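Local coordinates for catechol 2,3-dioxygenase (Rhodococcus sp. dk17, PDB 2WL9) that catalyses the extradiol, iron-dependent ring opening of catechols with dioxygen, a step in the breakdown of aromatic hydrocarbons, at the interface of chains A and B and the interface of chains A and C. Sequence-based numbering; all coordinates share one arbitrary frame. Chains: chain A/B/C, Catechol 2,3-dioxygenase.

Contact 1: the interface of chains A and B. Residues chain A 47, 68, 121-122, 124, 126; chain B 275-278.
A:Arg47 meets B:Glu276 end-on, one nitrogen to each carboxylate oxygen, in an interchain salt bridge between a loop of chain A and the extended segment 275-278 of chain B. The pairing is twisted, since guanidinium and carboxylate planes stand 54° apart. A:Arg47 NH2 lies 2.5 Å from B:Glu276 OE2, which is in the guanidinium plane but is reached from above the carboxylate. A:Arg47 NH1 lies 3.0 Å from B:Glu276 OE1, on the syn side but tilted out of the carboxylate plane. B:Tyr278 OH, a neighbour on the same chain, bonds to B:Glu276 OE1 at 2.6 Å on the anti side and from the opposite face. Two donors thus grip this oxygen, which should restrict rotation of the carboxylate. Beyond CG the glutamate chain runs extended, carrying its charge to the arginine.

The close packing centres on A:Val124. Its CG1, anti to the backbone N (chi1 -176°), lies over one face of the A:Arg47 guanidinium, offset toward the rim, whereas CG2 touches the B:Glu276 CG methylene. CB of A:Val124 sits 3.7 Å from CE2 of B:Tyr278, the two side chains lying alongside and pointing the same way. Backbone bonds join A:Val124 N to B:His277 O and B:His277 N to A:Pro122 O, pairing the two loop segments in the manner of a short parallel beta bridge.

The other end is looser and partly water-mediated. A:Arg68 gives NH2 to B:Gln275 O at 3.0 Å, from above the carbonyl plane. Water 1 links its NE, A:Gly121 N and that same carbonyl oxygen. B:His277 ND1 donates in its ring plane to A:Gly121 O at 2.8 Å, a bond bent to 136° at hydrogen. Together these contacts probably fasten the 275-278 segment of one subunit against its neighbour and help hold the deposited octamer together.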
# COMPACT_ATOMS: atom_id res chain seq x y z
N ARG A 47 -0.04 12.95 25.77
CA ARG A 47 1.35 12.99 26.24
C ARG A 47 1.73 14.27 27.01
O ARG A 47 2.53 14.22 27.95
CB ARG A 47 2.29 12.87 25.06
CG ARG A 47 2.83 11.49 24.72
CD ARG A 47 4.07 11.65 23.82
NE ARG A 47 3.89 12.80 22.93
CZ ARG A 47 4.87 13.54 22.40
NH1 ARG A 47 6.15 13.27 22.62
NH2 ARG A 47 4.55 14.56 21.63
N ARG A 68 -0.10 27.44 19.83
CA ARG A 68 1.26 26.94 19.67
C ARG A 68 1.94 27.37 18.36
O ARG A 68 1.30 27.42 17.30
CB ARG A 68 1.26 25.42 19.77
CG ARG A 68 2.64 24.78 19.87
CD ARG A 68 2.53 23.28 19.60
NE ARG A 68 3.76 22.57 19.94
CZ ARG A 68 3.94 21.27 19.77
NH1 ARG A 68 2.97 20.52 19.26
NH2 ARG A 68 5.10 20.70 20.12
N GLY A 121 7.22 24.90 22.72
CA GLY A 121 7.85 23.98 23.67
C GLY A 121 6.99 23.58 24.85
O GLY A 121 7.34 23.87 26.01
N PRO A 122 5.86 22.88 24.60
CA PRO A 122 5.08 22.36 25.72
C PRO A 122 5.87 21.31 26.49
O PRO A 122 6.68 20.59 25.89
CB PRO A 122 3.89 21.69 25.04
CG PRO A 122 4.41 21.31 23.69
CD PRO A 122 5.29 22.47 23.30
N VAL A 124 6.12 17.85 27.93
CA VAL A 124 5.55 16.55 27.60
C VAL A 124 6.01 15.55 28.65
O VAL A 124 7.21 15.46 28.97
CB VAL A 124 5.97 16.13 26.16
CG1 VAL A 124 5.32 14.81 25.75
CG2 VAL A 124 5.62 17.22 25.16
N THR A 126 6.24 12.21 28.77
CA THR A 126 6.32 10.94 28.07
C THR A 126 6.44 9.78 29.06
O THR A 126 5.83 8.73 28.87
CB THR A 126 7.49 10.94 27.05
OG1 THR A 126 7.38 12.11 26.23
CG2 THR A 126 7.46 9.70 26.15
N GLN B 275 8.61 22.08 18.53
CA GLN B 275 9.46 22.00 19.72
C GLN B 275 8.71 21.47 20.94
O GLN B 275 7.59 21.89 21.21
CB GLN B 275 10.06 23.38 20.01
CG GLN B 275 11.19 23.41 21.01
CD GLN B 275 12.37 22.57 20.59
OE1 GLN B 275 12.78 22.55 19.42
NE2 GLN B 275 12.94 21.86 21.55
N GLU B 276 9.35 20.55 21.66
CA GLU B 276 8.82 19.94 22.88
C GLU B 276 9.90 19.99 23.95
O GLU B 276 11.09 20.06 23.63
CB GLU B 276 8.45 18.47 22.64
CG GLU B 276 7.19 18.20 21.83
CD GLU B 276 6.95 16.71 21.55
OE1 GLU B 276 7.63 15.84 22.14
OE2 GLU B 276 6.06 16.40 20.74
N HIS B 277 9.51 19.93 25.22
CA HIS B 277 10.51 19.74 26.28
C HIS B 277 10.05 18.74 27.35
O HIS B 277 8.87 18.42 27.45
CB HIS B 277 10.99 21.08 26.88
CG HIS B 277 10.10 21.64 27.95
ND1 HIS B 277 9.03 22.46 27.67
CD2 HIS B 277 10.14 21.52 29.30
CE1 HIS B 277 8.44 22.81 28.80
NE2 HIS B 277 9.09 22.25 29.80
N TYR B 278 11.02 18.24 28.13
CA TYR B 278 10.78 17.15 29.06
C TYR B 278 11.45 17.44 30.39
O TYR B 278 12.33 18.30 30.47
CB TYR B 278 11.31 15.84 28.46
CG TYR B 278 10.98 15.69 26.99
CD1 TYR B 278 11.89 16.06 26.01
CD2 TYR B 278 9.73 15.22 26.58
CE1 TYR B 278 11.58 15.96 24.66
CE2 TYR B 278 9.41 15.10 25.22
CZ TYR B 278 10.35 15.48 24.27
OH TYR B 278 10.05 15.37 22.93
O HOH W 1 6.14 24.16 20.09

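Contact 2: the interface of chains A and C. Residues chain A 126-127, 129-131; chain C 135-137, 225.
A:Pro129 presses its ring onto C:Phe137 in this loop-to-loop contact between two copies of a type I extradiol dioxygenase, a member of the vicinal oxygen chelate family. The patch belongs to a two-fold symmetric interface, so each contact has an equivalent with the chains exchanged.

Apolar packing is centred on the proline. Its CG stands over the middle of the phenylalanine face, 3.8 Å from the ring centroid, as a CH-pi contact, and the two side chains cross at about a right angle. A:Pro129 CD leans toward the far end of the aromatic ring, 3.7 Å from C:Phe137 CZ. On the other flank A:Pro129 CG meets CB of C:Pro135 at 3.7 Å, so the pyrrolidine is lodged between a proline and an aromatic ring, with the C:Met136 backbone beneath it. The phenylalanine is placed for this by CG lying anti to its own carbonyl carbon (chi1 -65°). A:Pro129 has 77 Å² of its surface hidden by chain C, the largest value in the patch. C:Tyr225, from helix 220-232, adds a marginal contact through its CE1 atom, 4.1 Å from A:Pro129 CD.

Polar contact in this patch runs through water, since N and O atoms of the two chains do not come within bonding reach of each other here. Water 2 is held by A:His131 ND1 at 2.8 Å, in the plane of the imidazole, and by C:Met136 N, nearly straight at 174° at hydrogen; it also lies within bonding distance of A:Phe130 O. Water 3 lies 2.7 Å from A:Phe130 O and also bonds to C:Met136 O. The two waters therefore tie both backbone polar atoms of C:Met136 to A:Phe130 O. With CG anti to the backbone N (chi1 -167°), the imidazole of A:His131 extends beside C:Pro135, its ND1 3.8 Å from the proline CA.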
# COMPACT_ATOMS: atom_id res chain seq x y z
N THR A 126 6.24 12.21 28.77
CA THR A 126 6.32 10.94 28.07
C THR A 126 6.44 9.78 29.06
O THR A 126 5.83 8.73 28.87
CB THR A 126 7.49 10.94 27.05
OG1 THR A 126 7.38 12.11 26.23
CG2 THR A 126 7.46 9.70 26.15
N SER A 127 7.19 10.01 30.15
CA SER A 127 7.50 8.96 31.14
C SER A 127 6.31 8.40 31.93
O SER A 127 6.38 7.29 32.46
CB SER A 127 8.55 9.48 32.13
OG SER A 127 8.05 10.58 32.86
N PRO A 129 2.59 7.62 31.11
CA PRO A 129 1.64 7.62 30.00
C PRO A 129 0.27 8.09 30.43
O PRO A 129 -0.12 7.90 31.59
CB PRO A 129 1.60 6.15 29.56
CG PRO A 129 2.20 5.37 30.65
CD PRO A 129 3.13 6.28 31.39
N PHE A 130 -0.44 8.71 29.49
CA PHE A 130 -1.83 9.12 29.70
C PHE A 130 -2.66 7.98 30.30
O PHE A 130 -2.67 6.86 29.78
CB PHE A 130 -2.45 9.59 28.38
CG PHE A 130 -3.92 9.89 28.48
CD1 PHE A 130 -4.38 11.05 29.11
CD2 PHE A 130 -4.85 9.01 27.94
CE1 PHE A 130 -5.74 11.31 29.21
CE2 PHE A 130 -6.22 9.27 28.03
CZ PHE A 130 -6.66 10.42 28.66
N HIS A 131 -3.33 8.30 31.40
CA HIS A 131 -4.15 7.35 32.12
C HIS A 131 -5.49 8.03 32.37
O HIS A 131 -5.58 8.94 33.20
CB HIS A 131 -3.49 6.96 33.44
CG HIS A 131 -4.10 5.76 34.10
ND1 HIS A 131 -4.23 4.54 33.45
CD2 HIS A 131 -4.59 5.58 35.35
CE1 HIS A 131 -4.80 3.67 34.28
NE2 HIS A 131 -5.02 4.27 35.43
N PRO C 135 -0.50 3.06 34.80
CA PRO C 135 -0.52 3.72 33.48
C PRO C 135 0.22 2.91 32.42
O PRO C 135 1.31 2.40 32.67
CB PRO C 135 0.22 5.03 33.73
CG PRO C 135 0.06 5.29 35.19
CD PRO C 135 0.10 3.94 35.83
N MET C 136 -0.38 2.80 31.24
CA MET C 136 0.21 2.02 30.16
C MET C 136 0.35 2.85 28.89
O MET C 136 -0.56 3.58 28.50
CB MET C 136 -0.58 0.74 29.90
CG MET C 136 -0.33 -0.38 30.89
SD MET C 136 -1.16 -1.95 30.50
CE MET C 136 -0.11 -2.59 29.19
N PHE C 137 1.51 2.73 28.26
CA PHE C 137 1.77 3.31 26.94
C PHE C 137 0.92 2.63 25.86
O PHE C 137 0.45 3.28 24.92
CB PHE C 137 3.24 3.14 26.58
CG PHE C 137 4.18 3.90 27.47
CD1 PHE C 137 4.72 3.30 28.61
CD2 PHE C 137 4.54 5.21 27.17
CE1 PHE C 137 5.59 4.01 29.45
CE2 PHE C 137 5.41 5.92 28.00
CZ PHE C 137 5.94 5.32 29.13
N TYR C 225 8.94 0.29 31.78
CA TYR C 225 8.17 0.71 32.95
C TYR C 225 8.08 -0.42 33.98
O TYR C 225 8.34 -0.20 35.16
CB TYR C 225 6.76 1.12 32.51
CG TYR C 225 5.94 1.88 33.54
CD1 TYR C 225 5.65 3.23 33.35
CD2 TYR C 225 5.43 1.24 34.67
CE1 TYR C 225 4.89 3.93 34.28
CE2 TYR C 225 4.67 1.94 35.61
CZ TYR C 225 4.40 3.28 35.40
OH TYR C 225 3.65 3.99 36.30
O HOH W 2 -3.04 4.11 31.00
O HOH W 3 -1.80 5.85 27.43

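The C-alpha centres of contact 1 and contact 2 lie about 15 Å apart, and A:Thr126 belongs to both. One stretch of chain A, following strand 115-120, therefore serves two neighbours: residues within 121-126 meet chain B and residues within 126-131 meet chain C. The two differ in symmetry, contact 2 being part of a two-fold interface and contact 1 of one that is not an exact two-fold. Combining both kinds is consistent with building the eight-chain deposited assembly, in which this connecting segment probably acts as a three-subunit junction, although the structure alone does not show that the octamer forms in solution.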